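Local coordinates for protein pyridine nucleotide-disulphide oxidoreductase dimerisation region (Escherichia coli BL21, PDB 6KYY) that binds FAD and copper(II) as a flavoprotein disulfide reductase induced by hypochlorous acid, and is probably involved in resistance to reactive chlorine species, at residues 376-381 and 403-408; 23-28 and 319-324. All coordinates share one frame; numbering follows the deposited sequence.

The two contacts lie in different parts of the subunit, with centres about 38 Å apart, and do not touch. Contact 2 is in the FAD-binding part and contact 1 in the dimerisation domain, and they share no helix or strand. Each is partly buried and has no hydrogen bond between its segments. Contact 1 joins two turns next to the subunit interface. It mixes a methionine and a valine with two aspartates, and the second subunit lies close by. Contact 2 joins two helices within one chain. Its touching groups are methyls of leucines and a threonine, the buried area is smaller, and no other chain reaches it.

Contact 1 of 2, residues 376-381 and 403-408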
ATOM      1  N   ARG B 376     -13.485   2.040   3.711  1.00 13.90           N
ATOM      2  CA  ARG B 376     -14.359   1.918   4.873  1.00 25.95           C
ATOM      3  C   ARG B 376     -13.804   0.924   5.884  1.00 27.10           C
ATOM      4  O   ARG B 376     -13.999   1.095   7.093  1.00 24.33           O
ATOM      5  CB  ARG B 376     -15.760   1.502   4.436  1.00 13.04           C
ATOM      6  CG  ARG B 376     -16.868   2.328   5.056  1.00 20.16           C
ATOM      7  CD  ARG B 376     -18.156   2.180   4.271  1.00 29.39           C
ATOM      8  NE  ARG B 376     -18.262   3.176   3.209  1.00 11.99           N
ATOM      9  CZ  ARG B 376     -18.691   4.419   3.393  1.00 21.24           C
ATOM     10  NH1 ARG B 376     -19.063   4.824   4.599  1.00 15.76           N
ATOM     11  NH2 ARG B 376     -18.757   5.258   2.368  1.00 23.20           N
ATOM     12  N   VAL B 377     -13.117  -0.117   5.408  1.00 15.17           N
ATOM     13  CA  VAL B 377     -12.483  -1.083   6.297  1.00 12.43           C
ATOM     14  C   VAL B 377     -11.429  -0.417   7.175  1.00 22.38           C
ATOM     15  O   VAL B 377     -11.143  -0.901   8.277  1.00 33.01           O
ATOM     16  CB  VAL B 377     -11.892  -2.239   5.454  1.00 18.62           C
ATOM     17  CG1 VAL B 377     -11.028  -3.164   6.297  1.00 11.30           C
ATOM     18  CG2 VAL B 377     -13.006  -3.030   4.784  1.00 28.09           C
ATOM     19  N   MET B 378     -10.869   0.708   6.734  1.00 19.97           N
ATOM     20  CA  MET B 378      -9.810   1.396   7.460  1.00 16.99           C
ATOM     21  C   MET B 378     -10.282   2.682   8.129  1.00 20.81           C
ATOM     22  O   MET B 378      -9.450   3.444   8.634  1.00 21.63           O
ATOM     23  CB  MET B 378      -8.640   1.691   6.520  1.00  7.72           C
ATOM     24  CG  MET B 378      -8.072   0.455   5.849  1.00 18.76           C
ATOM     25  SD  MET B 378      -6.384   0.689   5.268  1.00 21.64           S
ATOM     26  CE  MET B 378      -6.682   1.218   3.586  1.00 18.74           C
ATOM     27  N   ASN B 379     -11.592   2.945   8.140  1.00 21.97           N
ATOM     28  CA  ASN B 379     -12.166   4.129   8.792  1.00 29.71           C
ATOM     29  C   ASN B 379     -11.577   5.428   8.240  1.00 22.33           C
ATOM     30  O   ASN B 379     -11.196   6.325   8.993  1.00 33.58           O
ATOM     31  CB  ASN B 379     -11.995   4.062  10.314  1.00 17.32           C
ATOM     32  CG  ASN B 379     -12.910   5.028  11.051  1.00 24.02           C
ATOM     33  OD1 ASN B 379     -13.786   5.649  10.451  1.00 30.49           O
ATOM     34  ND2 ASN B 379     -12.708   5.158  12.357  1.00 14.84           N
ATOM     35  N   ASP B 380     -11.498   5.537   6.903  1.00 18.96           N
ATOM     36  CA  ASP B 380     -11.039   6.780   6.264  1.00 17.70           C
ATOM     37  C   ASP B 380     -11.537   6.768   4.815  1.00 19.48           C
ATOM     38  O   ASP B 380     -10.801   6.489   3.865  1.00 36.98           O
ATOM     39  CB  ASP B 380      -9.522   6.957   6.331  1.00 12.60           C
ATOM     40  CG  ASP B 380      -9.102   8.413   6.173  1.00 16.64           C
ATOM     41  OD1 ASP B 380      -7.917   8.746   6.406  1.00 21.37           O
ATOM     42  OD2 ASP B 380      -9.970   9.232   5.813  1.00 14.35           O
ATOM     43  N   THR B 381     -12.823   7.074   4.652  1.00 15.61           N
ATOM     44  CA  THR B 381     -13.446   7.141   3.338  1.00 13.19           C
ATOM     45  C   THR B 381     -13.344   8.526   2.714  1.00 17.10           C
ATOM     46  O   THR B 381     -14.213   8.910   1.922  1.00 37.88           O
ATOM     47  CB  THR B 381     -14.911   6.705   3.428  1.00 25.05           C
ATOM     48  OG1 THR B 381     -15.731   7.836   3.747  1.00 17.29           O
ATOM     49  CG2 THR B 381     -15.087   5.634   4.502  1.00 15.43           C
ATOM     50  N   CYS B 403      -6.252   9.037  -1.655  1.00 15.35           N
ATOM     51  CA  CYS B 403      -6.845   7.953  -0.890  1.00 23.83           C
ATOM     52  C   CYS B 403      -5.846   7.481   0.156  1.00 31.63           C
ATOM     53  O   CYS B 403      -4.672   7.856   0.141  1.00 24.72           O
ATOM     54  CB  CYS B 403      -7.245   6.794  -1.802  1.00 11.51           C
ATOM     55  SG  CYS B 403      -6.025   6.457  -3.075  1.00 32.89           S
ATOM     56  N   VAL B 404      -6.334   6.650   1.075  1.00 29.54           N
ATOM     57  CA  VAL B 404      -5.437   5.947   1.978  1.00 21.85           C
ATOM     58  C   VAL B 404      -4.617   4.948   1.174  1.00 33.43           C
ATOM     59  O   VAL B 404      -5.124   4.306   0.243  1.00 39.77           O
ATOM     60  CB  VAL B 404      -6.231   5.253   3.098  1.00 14.61           C
ATOM     61  CG1 VAL B 404      -6.556   6.243   4.205  1.00 11.22           C
ATOM     62  CG2 VAL B 404      -7.503   4.637   2.540  1.00 15.98           C
ATOM     63  N   ASP B 405      -3.333   4.829   1.519  1.00 36.48           N
ATOM     64  CA  ASP B 405      -2.390   3.968   0.803  1.00 24.70           C
ATOM     65  C   ASP B 405      -2.229   4.390  -0.655  1.00 33.14           C
ATOM     66  O   ASP B 405      -1.945   3.563  -1.525  1.00 23.90           O
ATOM     67  CB  ASP B 405      -2.795   2.494   0.891  1.00 14.42           C
ATOM     68  CG  ASP B 405      -2.321   1.837   2.169  1.00 21.08           C
ATOM     69  OD1 ASP B 405      -1.184   2.126   2.597  1.00 23.59           O
ATOM     70  OD2 ASP B 405      -3.085   1.037   2.749  1.00 19.83           O
ATOM     71  N   SER B 406      -2.400   5.684  -0.934  1.00 21.93           N
ATOM     72  CA  SER B 406      -2.193   6.174  -2.293  1.00 27.24           C
ATOM     73  C   SER B 406      -0.735   6.048  -2.717  1.00 20.25           C
ATOM     74  O   SER B 406      -0.449   5.878  -3.908  1.00 14.52           O
ATOM     75  CB  SER B 406      -2.646   7.629  -2.399  1.00 15.13           C
ATOM     76  OG  SER B 406      -2.077   8.411  -1.366  1.00 28.59           O
ATOM     77  N   HIS B 407       0.195   6.127  -1.764  1.00 12.90           N
ATOM     78  CA  HIS B 407       1.621   6.086  -2.060  1.00 15.91           C
ATOM     79  C   HIS B 407       2.086   4.740  -2.599  1.00 23.26           C
ATOM     80  O   HIS B 407       3.197   4.660  -3.133  1.00 20.68           O
ATOM     81  CB  HIS B 407       2.421   6.440  -0.804  1.00 18.14           C
ATOM     82  CG  HIS B 407       2.076   5.601   0.386  1.00 19.46           C
ATOM     83  ND1 HIS B 407       0.845   5.657   1.005  1.00 11.47           N
ATOM     84  CD2 HIS B 407       2.799   4.684   1.071  1.00 24.45           C
ATOM     85  CE1 HIS B 407       0.825   4.811   2.019  1.00 17.33           C
ATOM     86  NE2 HIS B 407       1.998   4.209   2.081  1.00 26.85           N
ATOM     87  N   GLU B 408       1.278   3.687  -2.473  1.00 29.54           N
ATOM     88  CA  GLU B 408       1.638   2.364  -2.971  1.00 16.13           C
ATOM     89  C   GLU B 408       1.032   2.070  -4.338  1.00 12.01           C
ATOM     90  O   GLU B 408       1.754   1.716  -5.274  1.00 22.09           O
ATOM     91  CB  GLU B 408       1.205   1.286  -1.970  1.00  8.87           C
ATOM     92  CG  GLU B 408       1.624   1.558  -0.533  1.00 15.05           C
ATOM     93  CD  GLU B 408       3.065   1.172  -0.254  1.00 12.52           C
ATOM     94  OE1 GLU B 408       3.785   0.803  -1.206  1.00 12.53           O
ATOM     95  OE2 GLU B 408       3.477   1.239   0.921  1.00 16.87           O
TER
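Val404 carries the contact by touching Met378 with one methyl and Asp380 with the other. Its CG2 meets the methionine methyl, with Met378 CE to Val404 CG2 at 3.7 Å, and the two side chains slide past each other in opposite directions. Its CG1 lies against the aspartate, 3.7 Å from Asp380 CB and 3.6 Å from Asp380 OD1. This is the close-packed part. Met378 reaches it because CG stands anti to the carbonyl carbon (chi1 -57°) and the chain bends at chi3 (-93°), which brings the terminal methyl round to the valine. Met436, from a loop of the same chain, packs on both Met378 and Val404. Buried Asp405 adds only a small touch, its OD2 lying 3.7 Å from Met378 CE. These two side chains cross at about a right angle.

The looser, solvent side is at partly exposed Asp380 and exposed Asn379. No hydrogen bond links the segments here or elsewhere. The carboxylate of Asp380 finds its polar partner outside, in a salt bridge from OD2 to Arg382 NE. A bound copper(II) ion lies about 7 Å from the Asp380 side chain. Asn379 packs on Arg77 of the second subunit.

Both backbones turn sharply. Residues 403-406 form a type II beta turn, with Asp405 at the N-cap position of helix 406-418, although its side chain makes no capping bond. In that helix Glu408 OE2 accepts a hydrogen bond from the backbone N of the second subunit's Met436. Helix 373-377 ends in a Schellman motif with Asn379 as its C-prime residue. The arrangement packs a helix-ending turn against a helix-starting turn beside the second subunit, within the C-terminal dimerisation domain of pyridine nucleotide-disulphide oxidoreductases.

Contact 2 of 2, residues 23-28 and 319-324; sequences KTLAVT and DELLGE
Thr28 and Leu322 meet through methyl groups, with Thr28 CG2 4.1 Å from Leu322 CD1. The same leucine methyl also lies 4.1 Å from the backbone oxygen Thr28 O. A second, longer approach runs between Leu25 CD1 and Leu321 CD1, at 4.4 Å. Both methyl pairs are apolar, and no hydrogen bond crosses between the segments. The CA atoms stay far apart, 9.2 Å between those of Thr28 and Leu322, so side chains do most of the bridging.

The threonine is held by its hydroxyl. Thr28 OG1 donates to Thr24 O one turn earlier, at 2.6 Å and tilted 30° from the carbonyl plane. Thr28 N bonds to the same oxygen from the opposite face. Chi1 of -35° sets OG1 beside the backbone N and anti to the carbonyl carbon, which leaves CG2 anti to the backbone N and in touch with Leu322. OG1 is also hydrogen-bonded to Tyr314 OH, on helix 307-321.

Segment 23-28 belongs to helix 20-31, which follows strand 10-16. Gly17, Gly19 and Gly22 fit the GxGxxG pattern of a Rossmann-type FAD-binding fold, consistent with backbone amides of this turn lying on the FAD. The contact thus sets the C-terminal end of helix 307-321 against the first helix of that fold, with 290 residues between the segments.

Further out, Leu25 packs on Tyr314 and Val317 of helix 307-321. Phe131, on strand 130-132, touches both Leu25 and Leu321. Trp34, from the loop after helix 20-31, packs on Leu321. Leu322 is the first residue to leave helical geometry, just before Gly323.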
ATOM      1  N   LYS B  23      25.883   7.918  -0.560  1.00 23.12           N
ATOM      2  CA  LYS B  23      26.021   6.775   0.333  1.00 19.16           C
ATOM      3  C   LYS B  23      25.768   5.458  -0.387  1.00 14.93           C
ATOM      4  O   LYS B  23      26.263   4.421   0.058  1.00 13.51           O
ATOM      5  CB  LYS B  23      25.081   6.918   1.533  1.00 17.85           C
ATOM      6  CG  LYS B  23      23.674   6.383   1.325  1.00 15.22           C
ATOM      7  CD  LYS B  23      22.761   6.848   2.448  1.00 25.79           C
ATOM      8  CE  LYS B  23      21.361   6.277   2.313  1.00 19.79           C
ATOM      9  NZ  LYS B  23      20.577   6.470   3.563  1.00 19.97           N
ATOM     10  N   THR B  24      25.020   5.476  -1.493  1.00 18.53           N
ATOM     11  CA  THR B  24      24.843   4.265  -2.286  1.00 21.33           C
ATOM     12  C   THR B  24      26.024   4.042  -3.223  1.00 25.55           C
ATOM     13  O   THR B  24      26.452   2.901  -3.426  1.00 17.09           O
ATOM     14  CB  THR B  24      23.541   4.341  -3.084  1.00 12.18           C
ATOM     15  OG1 THR B  24      22.488   4.823  -2.241  1.00 16.00           O
ATOM     16  CG2 THR B  24      23.165   2.967  -3.622  1.00  5.53           C
ATOM     17  N   LEU B  25      26.557   5.121  -3.801  1.00 30.13           N
ATOM     18  CA  LEU B  25      27.729   4.999  -4.660  1.00 15.38           C
ATOM     19  C   LEU B  25      28.948   4.547  -3.867  1.00 20.92           C
ATOM     20  O   LEU B  25      29.756   3.752  -4.360  1.00 24.00           O
ATOM     21  CB  LEU B  25      28.005   6.330  -5.357  1.00  9.35           C
ATOM     22  CG  LEU B  25      29.070   6.311  -6.453  1.00  8.74           C
ATOM     23  CD1 LEU B  25      28.707   5.302  -7.526  1.00 12.90           C
ATOM     24  CD2 LEU B  25      29.246   7.698  -7.050  1.00  9.97           C
ATOM     25  N   ALA B  26      29.093   5.043  -2.634  1.00 22.58           N
ATOM     26  CA  ALA B  26      30.240   4.672  -1.813  1.00 14.66           C
ATOM     27  C   ALA B  26      30.272   3.172  -1.547  1.00 21.79           C
ATOM     28  O   ALA B  26      31.342   2.552  -1.586  1.00 26.13           O
ATOM     29  CB  ALA B  26      30.216   5.447  -0.496  1.00  9.16           C
ATOM     30  N   VAL B  27      29.112   2.570  -1.278  1.00 22.24           N
ATOM     31  CA  VAL B  27      29.070   1.134  -1.017  1.00 27.07           C
ATOM     32  C   VAL B  27      29.328   0.346  -2.295  1.00 21.88           C
ATOM     33  O   VAL B  27      29.966  -0.714  -2.268  1.00 34.15           O
ATOM     34  CB  VAL B  27      27.730   0.740  -0.368  1.00 14.52           C
ATOM     35  CG1 VAL B  27      27.816  -0.661   0.210  1.00 13.32           C
ATOM     36  CG2 VAL B  27      27.375   1.716   0.729  1.00 27.89           C
ATOM     37  N   THR B  28      28.838   0.842  -3.434  1.00 33.14           N
ATOM     38  CA  THR B  28      29.004   0.113  -4.685  1.00 36.74           C
ATOM     39  C   THR B  28      30.422   0.220  -5.232  1.00 24.12           C
ATOM     40  O   THR B  28      30.901  -0.714  -5.882  1.00 16.70           O
ATOM     41  CB  THR B  28      28.004   0.615  -5.729  1.00 28.54           C
ATOM     42  OG1 THR B  28      26.772   0.959  -5.085  1.00 46.35           O
ATOM     43  CG2 THR B  28      27.740  -0.463  -6.771  1.00 49.71           C
ATOM     44  N   ASP B 319      26.143   3.387 -13.843  1.00  8.35           N
ATOM     45  CA  ASP B 319      26.161   2.831 -15.189  1.00 10.61           C
ATOM     46  C   ASP B 319      27.326   3.358 -16.016  1.00 24.37           C
ATOM     47  O   ASP B 319      27.658   2.762 -17.045  1.00 30.80           O
ATOM     48  CB  ASP B 319      24.841   3.134 -15.898  1.00 13.69           C
ATOM     49  CG  ASP B 319      24.556   2.170 -17.032  1.00 29.49           C
ATOM     50  OD1 ASP B 319      25.048   1.024 -16.981  1.00 19.58           O
ATOM     51  OD2 ASP B 319      23.837   2.559 -17.975  1.00 23.76           O
ATOM     52  N   GLU B 320      27.950   4.458 -15.600  1.00 21.74           N
ATOM     53  CA  GLU B 320      29.097   4.988 -16.325  1.00 21.73           C
ATOM     54  C   GLU B 320      30.420   4.468 -15.775  1.00 24.96           C
ATOM     55  O   GLU B 320      31.323   4.135 -16.549  1.00 25.25           O
ATOM     56  CB  GLU B 320      29.089   6.518 -16.288  1.00 14.57           C
ATOM     57  CG  GLU B 320      30.214   7.154 -17.089  1.00 28.80           C
ATOM     58  CD  GLU B 320      30.006   8.636 -17.320  1.00 15.52           C
ATOM     59  OE1 GLU B 320      29.552   9.009 -18.421  1.00 45.03           O
ATOM     60  OE2 GLU B 320      30.303   9.427 -16.402  1.00 17.55           O
ATOM     61  N   LEU B 321      30.547   4.383 -14.450  1.00 38.73           N
ATOM     62  CA  LEU B 321      31.809   3.972 -13.848  1.00 18.72           C
ATOM     63  C   LEU B 321      32.002   2.461 -13.868  1.00 29.94           C
ATOM     64  O   LEU B 321      33.143   1.990 -13.925  1.00 24.96           O
ATOM     65  CB  LEU B 321      31.897   4.480 -12.408  1.00 12.04           C
ATOM     66  CG  LEU B 321      31.588   5.957 -12.168  1.00 22.39           C
ATOM     67  CD1 LEU B 321      31.668   6.280 -10.685  1.00 22.02           C
ATOM     68  CD2 LEU B 321      32.534   6.840 -12.966  1.00 14.74           C
ATOM     69  N   LEU B 322      30.918   1.688 -13.821  1.00 19.72           N
ATOM     70  CA  LEU B 322      31.016   0.242 -13.671  1.00 12.36           C
ATOM     71  C   LEU B 322      30.537  -0.526 -14.899  1.00 23.73           C
ATOM     72  O   LEU B 322      30.406  -1.754 -14.834  1.00 19.10           O
ATOM     73  CB  LEU B 322      30.253  -0.203 -12.421  1.00 14.48           C
ATOM     74  CG  LEU B 322      30.861   0.299 -11.107  1.00 10.51           C
ATOM     75  CD1 LEU B 322      30.321  -0.472  -9.912  1.00 12.85           C
ATOM     76  CD2 LEU B 322      32.383   0.226 -11.147  1.00 14.05           C
ATOM     77  N   GLY B 323      30.275   0.151 -16.009  1.00 26.47           N
ATOM     78  CA  GLY B 323      30.120  -0.508 -17.291  1.00 39.65           C
ATOM     79  C   GLY B 323      28.692  -0.472 -17.811  1.00 33.68           C
ATOM     80  O   GLY B 323      27.781   0.084 -17.196  1.00 38.36           O
ATOM     81  N   GLU B 324      28.531  -1.107 -18.979  1.00 37.85           N
ATOM     82  CA  GLU B 324      27.277  -1.157 -19.740  1.00 48.99           C
ATOM     83  C   GLU B 324      26.933   0.207 -20.337  1.00 56.39           C
ATOM     84  O   GLU B 324      25.770   0.609 -20.380  1.00 57.34           O
ATOM     85  CB  GLU B 324      26.111  -1.695 -18.902  1.00 49.89           C
ATOM     86  CG  GLU B 324      25.044  -2.415 -19.722  1.00 46.80           C
ATOM     87  CD  GLU B 324      23.829  -1.548 -19.999  1.00 55.87           C
ATOM     88  OE1 GLU B 324      23.178  -1.751 -21.046  1.00 36.15           O
ATOM     89  OE2 GLU B 324      23.527  -0.662 -19.171  1.00 56.67           O
TER